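Laccase (Botrytis aclada, PDB 3SQR) probably oxidises hydroquinone-type phenols with its copper ions while reducing dioxygen to water, a laccase activity linked to lignin breakdown and detoxification. Local coordinates at residues Trp522-His527 / Met538-Ser543. Numbering follows the deposited sequence.
With CU (copper (II) ion), chain E; CU (copper (II) ion), chain F; CU (copper (II) ion), chain D.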
loop_
_atom_site.group_PDB
_atom_site.type_symbol
_atom_site.label_atom_id
_atom_site.label_comp_id
_atom_site.label_asym_id
_atom_site.label_seq_id
_atom_site.Cartn_x
_atom_site.Cartn_y
_atom_site.Cartn_z
ATOM N N TRP A 522 -11.470 11.276 -0.978
ATOM C CA TRP A 522 -10.771 9.999 -0.868
ATOM C C TRP A 522 -10.420 9.390 -2.211
ATOM O O TRP A 522 -11.283 9.021 -2.980
ATOM C CB TRP A 522 -11.624 9.056 -0.035
ATOM C CG TRP A 522 -11.967 9.646 1.259
ATOM C CD1 TRP A 522 -13.222 9.909 1.756
ATOM C CD2 TRP A 522 -11.066 10.081 2.258
ATOM N NE1 TRP A 522 -13.153 10.459 2.948
ATOM C CE2 TRP A 522 -11.857 10.563 3.337
ATOM C CE3 TRP A 522 -9.690 10.030 2.415
ATOM C CZ2 TRP A 522 -11.314 11.017 4.510
ATOM C CZ3 TRP A 522 -9.135 10.505 3.606
ATOM C CH2 TRP A 522 -9.955 11.017 4.633
ATOM N N LEU A 523 -9.150 9.287 -2.455
ATOM C CA LEU A 523 -8.635 8.711 -3.678
ATOM C C LEU A 523 -8.889 7.191 -3.715
ATOM O O LEU A 523 -8.809 6.507 -2.681
ATOM C CB LEU A 523 -7.146 8.984 -3.799
ATOM C CG LEU A 523 -6.489 8.576 -5.126
ATOM C CD1 LEU A 523 -7.066 9.481 -6.280
ATOM C CD2 LEU A 523 -4.992 8.692 -5.045
ATOM N N LEU A 524 -9.234 6.671 -4.883
ATOM C CA LEU A 524 -9.268 5.236 -5.090
ATOM C C LEU A 524 -8.506 5.011 -6.392
ATOM O O LEU A 524 -8.710 5.712 -7.356
ATOM C CB LEU A 524 -10.696 4.722 -5.231
ATOM C CG LEU A 524 -10.792 3.247 -5.667
ATOM C CD1 LEU A 524 -11.982 2.577 -4.988
ATOM C CD2 LEU A 524 -10.831 3.152 -7.219
ATOM N N HIS A 525 -7.575 4.072 -6.390
ATOM C CA HIS A 525 -6.725 3.905 -7.519
ATOM C C HIS A 525 -6.090 2.556 -7.548
ATOM O O HIS A 525 -6.017 1.881 -6.523
ATOM C CB HIS A 525 -5.627 4.959 -7.513
ATOM C CG HIS A 525 -4.690 4.835 -6.367
ATOM N ND1 HIS A 525 -3.429 4.292 -6.486
ATOM C CD2 HIS A 525 -4.839 5.167 -5.063
ATOM C CE1 HIS A 525 -2.824 4.348 -5.314
ATOM N NE2 HIS A 525 -3.672 4.841 -4.427
ATOM N N CYS A 526 -5.684 2.155 -8.748
ATOM C CA CYS A 526 -4.784 1.016 -8.893
ATOM C C CYS A 526 -3.428 1.398 -8.285
ATOM O O CYS A 526 -2.912 2.514 -8.525
ATOM C CB CYS A 526 -4.594 0.669 -10.365
ATOM S SG CYS A 526 -3.518 -0.704 -10.510
ATOM N N HIS A 527 -2.864 0.492 -7.500
ATOM C CA HIS A 527 -1.613 0.729 -6.801
ATOM C C HIS A 527 -0.408 0.288 -7.624
ATOM O O HIS A 527 0.760 0.416 -7.160
ATOM C CB HIS A 527 -1.590 -0.013 -5.427
ATOM C CG HIS A 527 -0.938 0.771 -4.323
ATOM N ND1 HIS A 527 0.372 1.157 -4.389
ATOM C CD2 HIS A 527 -1.406 1.213 -3.115
ATOM C CE1 HIS A 527 0.687 1.817 -3.286
ATOM N NE2 HIS A 527 -0.375 1.889 -2.499
ATOM N N MET A 538 -9.980 7.303 -9.321
ATOM C CA MET A 538 -11.038 8.230 -9.157
ATOM C C MET A 538 -11.025 8.685 -7.691
ATOM O O MET A 538 -10.095 8.373 -6.955
ATOM C CB MET A 538 -12.356 7.633 -9.587
ATOM C CG MET A 538 -12.626 6.288 -8.970
ATOM S SD MET A 538 -13.063 6.426 -7.321
ATOM C CE MET A 538 -14.687 7.267 -7.492
ATOM N N GLN A 539 -11.967 9.502 -7.302
ATOM C CA GLN A 539 -12.018 9.920 -5.926
ATOM C C GLN A 539 -13.436 10.176 -5.500
ATOM O O GLN A 539 -14.267 10.560 -6.295
ATOM C CB GLN A 539 -11.120 11.140 -5.678
ATOM C CG GLN A 539 -11.585 12.423 -6.357
ATOM C CD GLN A 539 -10.563 13.530 -6.245
ATOM O OE1 GLN A 539 -10.295 14.053 -5.169
ATOM N NE2 GLN A 539 -9.999 13.900 -7.383
ATOM N N PHE A 540 -13.688 9.903 -4.217
ATOM C CA PHE A 540 -14.976 10.127 -3.615
ATOM C C PHE A 540 -14.919 11.408 -2.830
ATOM O O PHE A 540 -14.059 11.581 -1.982
ATOM C CB PHE A 540 -15.355 8.967 -2.697
ATOM C CG PHE A 540 -15.443 7.671 -3.406
ATOM C CD1 PHE A 540 -16.582 7.316 -4.104
ATOM C CD2 PHE A 540 -14.362 6.781 -3.405
ATOM C CE1 PHE A 540 -16.677 6.159 -4.767
ATOM C CE2 PHE A 540 -14.442 5.533 -4.082
ATOM C CZ PHE A 540 -15.578 5.222 -4.761
ATOM N N VAL A 541 -15.832 12.339 -3.146
ATOM C CA VAL A 541 -15.970 13.522 -2.331
ATOM C C VAL A 541 -17.169 13.164 -1.520
ATOM O O VAL A 541 -18.328 13.080 -2.012
ATOM C CB VAL A 541 -16.091 14.818 -3.128
ATOM C CG1 VAL A 541 -16.559 15.987 -2.173
ATOM C CG2 VAL A 541 -14.726 15.146 -3.872
ATOM N N GLU A 542 -16.866 12.788 -0.292
ATOM C CA GLU A 542 -17.785 12.255 0.652
ATOM C C GLU A 542 -18.274 13.300 1.662
ATOM O O GLU A 542 -17.499 13.861 2.438
ATOM C CB GLU A 542 -17.086 11.101 1.453
ATOM C CG GLU A 542 -17.972 10.439 2.485
ATOM C CD GLU A 542 -17.275 9.298 3.159
ATOM O OE1 GLU A 542 -16.241 8.886 2.609
ATOM O OE2 GLU A 542 -17.658 8.953 4.260
ATOM N N SER A 543 -19.582 13.509 1.677
ATOM C CA SER A 543 -20.182 14.374 2.709
ATOM C C SER A 543 -19.451 15.695 2.800
ATOM O O SER A 543 -19.042 16.162 3.871
ATOM C CB SER A 543 -20.208 13.641 4.039
ATOM O OG SER A 543 -20.924 12.450 3.866
HETATM CU CU CU E . -3.278 5.659 -2.652
HETATM CU CU CU F . -0.257 2.839 -0.637
HETATM CU CU CU D . -3.646 -1.417 -12.626
HETATM O O HOH W 1 -1.559 4.614 -2.090
#
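The His-Cys-His copper motif of multicopper oxidases lies in the third cupredoxin-like domain: His525 and Cys526 close strand 520-526, His527 follows just beyond it, and just before the motif Trp522, Leu523 and Leu524 pair antiparallel with Phe540, Gln539 and Met538. Two hydrogen-bonded pairs define the register. Trp522 N reaches Phe540 O at 2.8 Å and Phe540 N returns to Trp522 O; Leu524 and Met538 are joined both ways, Leu524 N to Met538 O being nearly straight at 174°. Between them Leu523 and Gln539 form the non-hydrogen-bonded pair, where Gln539 CA lies 3.2 Å from Trp522 O in a CA-H...O contact.

Trp522, Leu524, Met538 and Phe540 lie on one face of the sheet, Leu523 and Gln539 on the other. The Met538 chain bends at chi2, which places SD, and at chi3 (67°), which brings CE over one face of the Phe540 ring, 3.5 Å above its plane and toward the rim. Its SD also packs 3.6 Å from Leu524 CB, while Leu524 CD1 meets Phe540 CE2 edge-on, in the ring plane, at 4.0 Å. Tyr451 backs Leu524 and Met538 from strand 448-455.

Beyond the pairing, His525 NE2 and His527 NE2 bind separate coppers, corresponding to the type 3 pair; Cys526 SG, anti to its backbone N (chi1 -180°), binds the copper corresponding to type 1 with His463 and His531. This is consistent with the family's electron route from type 1 copper to the trinuclear cluster. At the other end, Trp522 NE1 hydrogen-bonds Asn518 O, not nearby Glu542 OE1, which bonds His470 and lies near the indole plane, 3.3 Å from Trp522 CD1.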